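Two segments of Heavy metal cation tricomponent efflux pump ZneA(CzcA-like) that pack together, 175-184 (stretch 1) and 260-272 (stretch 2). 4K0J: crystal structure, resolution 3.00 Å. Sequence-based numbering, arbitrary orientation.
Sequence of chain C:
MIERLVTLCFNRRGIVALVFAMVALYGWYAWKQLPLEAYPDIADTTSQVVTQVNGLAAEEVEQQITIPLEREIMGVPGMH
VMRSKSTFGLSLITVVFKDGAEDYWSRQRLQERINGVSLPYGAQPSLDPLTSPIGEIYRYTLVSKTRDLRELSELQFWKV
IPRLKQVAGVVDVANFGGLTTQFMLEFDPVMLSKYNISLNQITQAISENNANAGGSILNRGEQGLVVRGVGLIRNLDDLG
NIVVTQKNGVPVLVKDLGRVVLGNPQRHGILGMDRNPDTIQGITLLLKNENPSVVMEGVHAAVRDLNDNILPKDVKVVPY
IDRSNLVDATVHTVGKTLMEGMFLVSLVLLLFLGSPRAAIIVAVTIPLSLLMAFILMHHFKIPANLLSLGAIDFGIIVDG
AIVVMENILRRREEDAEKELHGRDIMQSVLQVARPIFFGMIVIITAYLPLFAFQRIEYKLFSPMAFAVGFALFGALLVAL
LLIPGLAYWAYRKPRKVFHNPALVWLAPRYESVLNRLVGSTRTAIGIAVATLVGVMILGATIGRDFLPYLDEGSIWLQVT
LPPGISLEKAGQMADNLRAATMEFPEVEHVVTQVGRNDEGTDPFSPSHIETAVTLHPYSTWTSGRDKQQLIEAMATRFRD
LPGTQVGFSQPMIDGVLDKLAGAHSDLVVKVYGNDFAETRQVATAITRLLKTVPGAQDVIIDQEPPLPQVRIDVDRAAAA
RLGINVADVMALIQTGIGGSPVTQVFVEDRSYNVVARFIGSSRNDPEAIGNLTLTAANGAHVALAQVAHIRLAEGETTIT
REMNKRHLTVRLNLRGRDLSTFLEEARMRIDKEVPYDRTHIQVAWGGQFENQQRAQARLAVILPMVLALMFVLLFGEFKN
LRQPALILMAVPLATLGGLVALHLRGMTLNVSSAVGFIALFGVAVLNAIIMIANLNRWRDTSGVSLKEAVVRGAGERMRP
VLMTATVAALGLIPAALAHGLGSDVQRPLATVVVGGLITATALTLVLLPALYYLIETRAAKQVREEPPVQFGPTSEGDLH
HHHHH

Stretch 1, residues 175-184: NFGGLTTQFM
Stretch 2 (260-272) VVLGNPQRHGILG

Residues 175-184 and 260-272 of ZneA pack together and bury 928 Å² between them, both sides summed. At one end, strand 182-184 runs antiparallel to strand 260-263 (155° between N-to-C directions, axes 4.7 Å apart at closest approach); at the other, strand 175-177 crosses the strand that runs through Ile 270 to Gly 272 nearly at right angles (86°, 5.5 Å), and loops join the two regions, with Gly 178 at 71/-161 and His 268 at -55/-84. The antiparallel register pairs Gln 182 with Gly 263, Phe 183 with Leu 262 and Met 184 with Val 261, at CA-CA distances of 5.2, 4.8 and 5.6 Å. Gln 182 N donates to Gly 263 O (2.6 Å, nearly linear), and Gly 263 N returns a weak, bent bond to Gln 182 O (2.8 Å, 125°). Two rungs later, Met 184 N to Val 261 O and Val 261 N to Met 184 O are both 2.9 Å and well aligned at 166°. The intervening Phe 183-Leu 262 pair is not hydrogen-bonded; there Leu 262 CA approaches Gln 182 O at 3.6 Å in a CA-H...O contact.

Met 184 covers the most surface. From backbone angles of -148/134 its p, t, t side chain lies on the sheet face shared with Gln 182 and Val 261, and Met 184 CE comes 3.6 Å from Gly 263 CA. Gly 263, almost fully extended at -179/-174, leaves room for this methyl: a CB there would sit 2.2 Å from Met 184 CE and clash. Met 184 is, however, poorly ordered.

Phe 176, second in covered area, anchors the crossing end. Its chi1 is t (-165°) and its chi2 132°; the ring lies oblique to its neighbours, with Phe 176 CE2 3.4 Å from Ile 270 O and Phe 176 CD2 3.8 Å from Leu 271 CB, an apolar contact. Gly 269 makes space for it, since a CB there would be 2.9 Å from Phe 176 CZ.

Gln 182 (chi1 p, chi2 t, chi3 -159°) reaches along stretch 2 to Pro 265. Gln 182 OE1 lies 3.1 Å from Pro 265 N, which has no hydrogen to give, so the pair meets by packing, with Gln 182 CD 3.4 Å from Pro 265 CD. Nearby, Thr 180 (chi1 p) sets OG1 3.2 Å from Pro 265 CG, and its O accepts a CA-H...O contact from Asn 264 CA at 3.5 Å. Between the ends, Arg 267 (m, t, p, chi4 -172°) lays one guanidinium face over Leu 179 CD2, 3.6 Å from Arg 267 NE, while Arg 267 NH2 makes a weak 3.5 Å hydrogen bond to Gly 178 O near the guanidinium plane.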

ATOM      1  N   ASN C 175     -25.033 -16.165   7.362  1.00 22.44           N
ATOM      2  CA  ASN C 175     -26.216 -16.990   7.568  1.00 30.27           C
ATOM      3  C   ASN C 175     -26.459 -17.288   9.040  1.00 30.63           C
ATOM      4  O   ASN C 175     -25.515 -17.390   9.818  1.00 30.01           O
ATOM      5  CB  ASN C 175     -26.099 -18.307   6.798  1.00 36.82           C
ATOM      6  CG  ASN C 175     -27.208 -19.288   7.153  1.00 37.10           C
ATOM      7  OD1 ASN C 175     -28.383 -18.929   7.152  1.00 37.12           O
ATOM      8  ND2 ASN C 175     -26.834 -20.518   7.487  1.00 22.08           N
ATOM      9  N   PHE C 176     -27.727 -17.429   9.416  1.00 36.49           N
ATOM     10  CA  PHE C 176     -28.090 -17.883  10.756  1.00 30.59           C
ATOM     11  C   PHE C 176     -29.399 -18.654  10.687  1.00 34.39           C
ATOM     12  O   PHE C 176     -30.424 -18.123  10.273  1.00 41.30           O
ATOM     13  CB  PHE C 176     -28.214 -16.691  11.708  1.00 21.27           C
ATOM     14  CG  PHE C 176     -28.242 -17.063  13.172  1.00 21.10           C
ATOM     15  CD1 PHE C 176     -27.430 -16.400  14.074  1.00 32.99           C
ATOM     16  CD2 PHE C 176     -29.104 -18.034  13.654  1.00 20.94           C
ATOM     17  CE1 PHE C 176     -27.452 -16.719  15.421  1.00 32.65           C
ATOM     18  CE2 PHE C 176     -29.133 -18.357  14.995  1.00 47.68           C
ATOM     19  CZ  PHE C 176     -28.307 -17.697  15.880  1.00 42.77           C
ATOM     20  N   GLY C 177     -29.360 -19.911  11.109  1.00 32.59           N
ATOM     21  CA  GLY C 177     -30.554 -20.732  11.148  1.00 32.35           C
ATOM     22  C   GLY C 177     -30.580 -21.757  10.038  1.00 27.33           C
ATOM     23  O   GLY C 177     -29.598 -21.950   9.328  1.00 30.78           O
ATOM     24  N   GLY C 178     -31.712 -22.426   9.885  1.00 29.71           N
ATOM     25  CA  GLY C 178     -31.825 -23.439   8.859  1.00 41.88           C
ATOM     26  C   GLY C 178     -31.005 -24.675   9.177  1.00 35.41           C
ATOM     27  O   GLY C 178     -30.627 -24.894  10.322  1.00 29.99           O
ATOM     28  N   LEU C 179     -30.728 -25.491   8.165  1.00 31.82           N
ATOM     29  CA  LEU C 179     -30.079 -26.775   8.390  1.00 30.89           C
ATOM     30  C   LEU C 179     -29.112 -27.134   7.278  1.00 48.21           C
ATOM     31  O   LEU C 179     -29.528 -27.378   6.145  1.00 68.71           O
ATOM     32  CB  LEU C 179     -31.129 -27.880   8.481  1.00 32.95           C
ATOM     33  CG  LEU C 179     -32.288 -27.713   9.462  1.00 34.88           C
ATOM     34  CD1 LEU C 179     -33.465 -28.548   9.002  1.00 35.20           C
ATOM     35  CD2 LEU C 179     -31.861 -28.099  10.871  1.00 28.22           C
ATOM     36  N   THR C 180     -27.823 -27.182   7.599  1.00 41.80           N
ATOM     37  CA  THR C 180     -26.847 -27.704   6.651  1.00 37.83           C
ATOM     38  C   THR C 180     -27.049 -29.214   6.553  1.00 42.53           C
ATOM     39  O   THR C 180     -27.328 -29.875   7.551  1.00 42.16           O
ATOM     40  CB  THR C 180     -25.407 -27.382   7.070  1.00 32.64           C
ATOM     41  OG1 THR C 180     -25.131 -28.004   8.325  1.00 45.09           O
ATOM     42  CG2 THR C 180     -25.218 -25.888   7.228  1.00 37.12           C
ATOM     43  N   THR C 181     -26.930 -29.751   5.346  1.00 48.75           N
ATOM     44  CA  THR C 181     -27.254 -31.150   5.095  1.00 55.04           C
ATOM     45  C   THR C 181     -25.996 -31.987   4.921  1.00 53.24           C
ATOM     46  O   THR C 181     -25.110 -31.640   4.139  1.00 51.08           O
ATOM     47  CB  THR C 181     -28.143 -31.300   3.834  1.00 68.37           C
ATOM     48  OG1 THR C 181     -29.363 -30.569   4.007  1.00 72.81           O
ATOM     49  CG2 THR C 181     -28.466 -32.764   3.564  1.00 62.91           C
ATOM     50  N   GLN C 182     -25.915 -33.095   5.648  1.00 53.75           N
ATOM     51  CA  GLN C 182     -24.767 -33.985   5.521  1.00 46.91           C
ATOM     52  C   GLN C 182     -25.189 -35.434   5.351  1.00 48.30           C
ATOM     53  O   GLN C 182     -26.336 -35.791   5.616  1.00 49.97           O
ATOM     54  CB  GLN C 182     -23.810 -33.827   6.707  1.00 34.22           C
ATOM     55  CG  GLN C 182     -24.440 -33.993   8.071  1.00 38.30           C
ATOM     56  CD  GLN C 182     -23.498 -33.580   9.181  1.00 48.85           C
ATOM     57  OE1 GLN C 182     -23.656 -33.989  10.336  1.00 58.39           O
ATOM     58  NE2 GLN C 182     -22.507 -32.762   8.836  1.00 36.71           N
ATOM     59  N   PHE C 183     -24.252 -36.251   4.881  1.00 52.60           N
ATOM     60  CA  PHE C 183     -24.460 -37.682   4.696  1.00 54.65           C
ATOM     61  C   PHE C 183     -23.867 -38.360   5.918  1.00 65.11           C
ATOM     62  O   PHE C 183     -22.715 -38.106   6.267  1.00 62.06           O
ATOM     63  CB  PHE C 183     -23.720 -38.181   3.448  1.00 52.31           C
ATOM     64  CG  PHE C 183     -24.305 -37.709   2.141  1.00 55.66           C
ATOM     65  CD1 PHE C 183     -24.740 -38.626   1.197  1.00 65.27           C
ATOM     66  CD2 PHE C 183     -24.402 -36.360   1.845  1.00 58.49           C
ATOM     67  CE1 PHE C 183     -25.269 -38.209  -0.012  1.00 66.48           C
ATOM     68  CE2 PHE C 183     -24.934 -35.934   0.639  1.00 60.36           C
ATOM     69  CZ  PHE C 183     -25.366 -36.860  -0.291  1.00 62.82           C
ATOM     70  N   MET C 184     -24.637 -39.216   6.581  1.00 75.20           N
ATOM     71  CA  MET C 184     -24.111 -39.866   7.776  1.00 75.49           C
ATOM     72  C   MET C 184     -24.620 -41.278   8.031  1.00 79.79           C
ATOM     73  O   MET C 184     -25.817 -41.557   7.935  1.00 83.09           O
ATOM     74  CB  MET C 184     -24.323 -38.988   9.013  1.00 75.68           C
ATOM     75  CG  MET C 184     -25.772 -38.694   9.346  1.00 77.80           C
ATOM     76  SD  MET C 184     -25.907 -37.572  10.750  1.00 94.20           S
ATOM     77  CE  MET C 184     -27.657 -37.679  11.108  1.00125.08           C
ATOM     78  N   VAL C 260     -27.554 -45.809   7.307  1.00 91.44           N
ATOM     79  CA  VAL C 260     -26.931 -44.745   6.523  1.00 87.46           C
ATOM     80  C   VAL C 260     -27.993 -43.836   5.911  1.00 84.51           C
ATOM     81  O   VAL C 260     -28.760 -44.249   5.039  1.00 86.89           O
ATOM     82  CB  VAL C 260     -25.994 -45.293   5.420  1.00 79.04           C
ATOM     83  CG1 VAL C 260     -26.623 -46.486   4.714  1.00 78.46           C
ATOM     84  CG2 VAL C 260     -25.630 -44.190   4.430  1.00 67.04           C
ATOM     85  N   VAL C 261     -28.042 -42.596   6.380  1.00 72.10           N
ATOM     86  CA  VAL C 261     -29.078 -41.671   5.947  1.00 66.08           C
ATOM     87  C   VAL C 261     -28.547 -40.261   5.759  1.00 63.90           C
ATOM     88  O   VAL C 261     -27.400 -39.956   6.098  1.00 63.74           O
ATOM     89  CB  VAL C 261     -30.224 -41.596   6.975  1.00 60.60           C
ATOM     90  CG1 VAL C 261     -31.115 -42.820   6.876  1.00 70.63           C
ATOM     91  CG2 VAL C 261     -29.661 -41.429   8.387  1.00 39.87           C
ATOM     92  N   LEU C 262     -29.403 -39.405   5.214  1.00 54.33           N
ATOM     93  CA  LEU C 262     -29.169 -37.972   5.216  1.00 44.56           C
ATOM     94  C   LEU C 262     -29.287 -37.473   6.654  1.00 48.51           C
ATOM     95  O   LEU C 262     -29.833 -38.156   7.520  1.00 49.31           O
ATOM     96  CB  LEU C 262     -30.213 -37.272   4.349  1.00 42.86           C
ATOM     97  CG  LEU C 262     -29.735 -36.405   3.188  1.00 41.14           C
ATOM     98  CD1 LEU C 262     -29.187 -37.273   2.066  1.00 40.98           C
ATOM     99  CD2 LEU C 262     -30.875 -35.520   2.696  1.00 39.01           C
ATOM    100  N   GLY C 263     -28.777 -36.278   6.910  1.00 56.17           N
ATOM    101  CA  GLY C 263     -28.812 -35.731   8.249  1.00 52.33           C
ATOM    102  C   GLY C 263     -28.204 -34.348   8.328  1.00 55.77           C
ATOM    103  O   GLY C 263     -27.843 -33.746   7.312  1.00 54.29           O
ATOM    104  N   ASN C 264     -28.092 -33.850   9.553  1.00 49.82           N
ATOM    105  CA  ASN C 264     -27.559 -32.525   9.807  1.00 45.40           C
ATOM    106  C   ASN C 264     -26.705 -32.538  11.063  1.00 50.78           C
ATOM    107  O   ASN C 264     -27.006 -33.262  12.009  1.00 60.92           O
ATOM    108  CB  ASN C 264     -28.707 -31.538   9.977  1.00 53.80           C
ATOM    109  CG  ASN C 264     -29.646 -31.932  11.094  1.00 53.14           C
ATOM    110  OD1 ASN C 264     -30.555 -32.742  10.901  1.00 51.08           O
ATOM    111  ND2 ASN C 264     -29.430 -31.364  12.274  1.00 46.78           N
ATOM    112  N   PRO C 265     -25.637 -31.731  11.082  1.00 35.59           N
ATOM    113  CA  PRO C 265     -24.762 -31.655  12.251  1.00 35.47           C
ATOM    114  C   PRO C 265     -25.488 -31.014  13.422  1.00 64.93           C
ATOM    115  O   PRO C 265     -26.525 -30.383  13.215  1.00 59.12           O
ATOM    116  CB  PRO C 265     -23.639 -30.739  11.775  1.00 35.61           C
ATOM    117  CG  PRO C 265     -24.277 -29.876  10.779  1.00 35.62           C
ATOM    118  CD  PRO C 265     -25.251 -30.753  10.053  1.00 35.69           C
ATOM    119  N   GLN C 266     -24.954 -31.187  14.629  1.00 68.24           N
ATOM    120  CA  GLN C 266     -25.555 -30.613  15.826  1.00 61.48           C
ATOM    121  C   GLN C 266     -25.754 -29.128  15.605  1.00 55.10           C
ATOM    122  O   GLN C 266     -24.852 -28.439  15.127  1.00 43.68           O
ATOM    123  CB  GLN C 266     -24.679 -30.867  17.052  1.00 66.93           C
ATOM    124  CG  GLN C 266     -25.324 -30.460  18.368  1.00 61.74           C
ATOM    125  CD  GLN C 266     -25.058 -31.455  19.480  1.00 44.21           C
ATOM    126  OE1 GLN C 266     -24.249 -32.369  19.330  1.00 41.08           O
ATOM    127  NE2 GLN C 266     -25.749 -31.288  20.598  1.00 40.76           N
ATOM    128  N   ARG C 267     -26.945 -28.646  15.942  1.00 29.78           N
ATOM    129  CA  ARG C 267     -27.398 -27.335  15.487  1.00 36.20           C
ATOM    130  C   ARG C 267     -26.619 -26.165  16.070  1.00 45.74           C
ATOM    131  O   ARG C 267     -26.412 -26.078  17.282  1.00 48.83           O
ATOM    132  CB  ARG C 267     -28.898 -27.159  15.732  1.00 45.18           C
ATOM    133  CG  ARG C 267     -29.753 -28.268  15.143  1.00 55.01           C
ATOM    134  CD  ARG C 267     -31.211 -27.860  15.085  1.00 55.96           C
ATOM    135  NE  ARG C 267     -31.432 -26.772  14.138  1.00 53.07           N
ATOM    136  CZ  ARG C 267     -32.582 -26.123  14.012  1.00 58.47           C
ATOM    137  NH1 ARG C 267     -33.613 -26.447  14.780  1.00 71.73           N
ATOM    138  NH2 ARG C 267     -32.702 -25.150  13.122  1.00 50.31           N
ATOM    139  N   HIS C 268     -26.187 -25.278  15.176  1.00 62.33           N
ATOM    140  CA  HIS C 268     -25.456 -24.070  15.530  1.00 78.81           C
ATOM    141  C   HIS C 268     -26.261 -23.263  16.546  1.00 72.91           C
ATOM    142  O   HIS C 268     -26.047 -23.358  17.754  1.00 53.88           O
ATOM    143  CB  HIS C 268     -25.224 -23.218  14.275  1.00 86.67           C
ATOM    144  CG  HIS C 268     -24.908 -24.012  13.043  1.00 91.27           C
ATOM    145  ND1 HIS C 268     -23.621 -24.213  12.595  1.00 97.49           N
ATOM    146  CD2 HIS C 268     -25.717 -24.640  12.154  1.00 88.60           C
ATOM    147  CE1 HIS C 268     -23.648 -24.939  11.491  1.00 94.57           C
ATOM    148  NE2 HIS C 268     -24.908 -25.212  11.203  1.00 87.61           N
ATOM    149  N   GLY C 269     -27.188 -22.464  16.034  1.00 76.06           N
ATOM    150  CA  GLY C 269     -28.173 -21.801  16.862  1.00 65.57           C
ATOM    151  C   GLY C 269     -29.534 -21.937  16.214  1.00 45.52           C
ATOM    152  O   GLY C 269     -29.683 -22.615  15.196  1.00 42.66           O
ATOM    153  N   ILE C 270     -30.533 -21.304  16.811  1.00 31.54           N
ATOM    154  CA  ILE C 270     -31.855 -21.237  16.211  1.00 24.37           C
ATOM    155  C   ILE C 270     -32.243 -19.773  16.060  1.00 27.03           C
ATOM    156  O   ILE C 270     -31.909 -18.936  16.905  1.00 35.84           O
ATOM    157  CB  ILE C 270     -32.897 -21.983  17.062  1.00 23.91           C
ATOM    158  CG1 ILE C 270     -32.424 -23.408  17.344  1.00 41.41           C
ATOM    159  CG2 ILE C 270     -34.244 -22.017  16.366  1.00 20.02           C
ATOM    160  CD1 ILE C 270     -33.358 -24.200  18.234  1.00 55.12           C
ATOM    161  N   LEU C 271     -32.920 -19.462  14.963  1.00 30.31           N
ATOM    162  CA  LEU C 271     -33.409 -18.114  14.729  1.00 32.50           C
ATOM    163  C   LEU C 271     -34.919 -18.150  14.718  1.00 37.00           C
ATOM    164  O   LEU C 271     -35.514 -19.033  14.106  1.00 41.49           O
ATOM    165  CB  LEU C 271     -32.905 -17.587  13.391  1.00 38.63           C
ATOM    166  CG  LEU C 271     -33.549 -16.279  12.944  1.00 37.39           C
ATOM    167  CD1 LEU C 271     -32.577 -15.127  13.130  1.00 45.57           C
ATOM    168  CD2 LEU C 271     -34.018 -16.381  11.507  1.00 28.61           C
ATOM    169  N   GLY C 272     -35.540 -17.196  15.400  1.00 42.86           N
ATOM    170  CA  GLY C 272     -36.987 -17.169  15.493  1.00 46.25           C
ATOM    171  C   GLY C 272     -37.584 -15.852  15.047  1.00 46.18           C
ATOM    172  O   GLY C 272     -36.908 -14.823  15.051  1.00 47.66           O
TER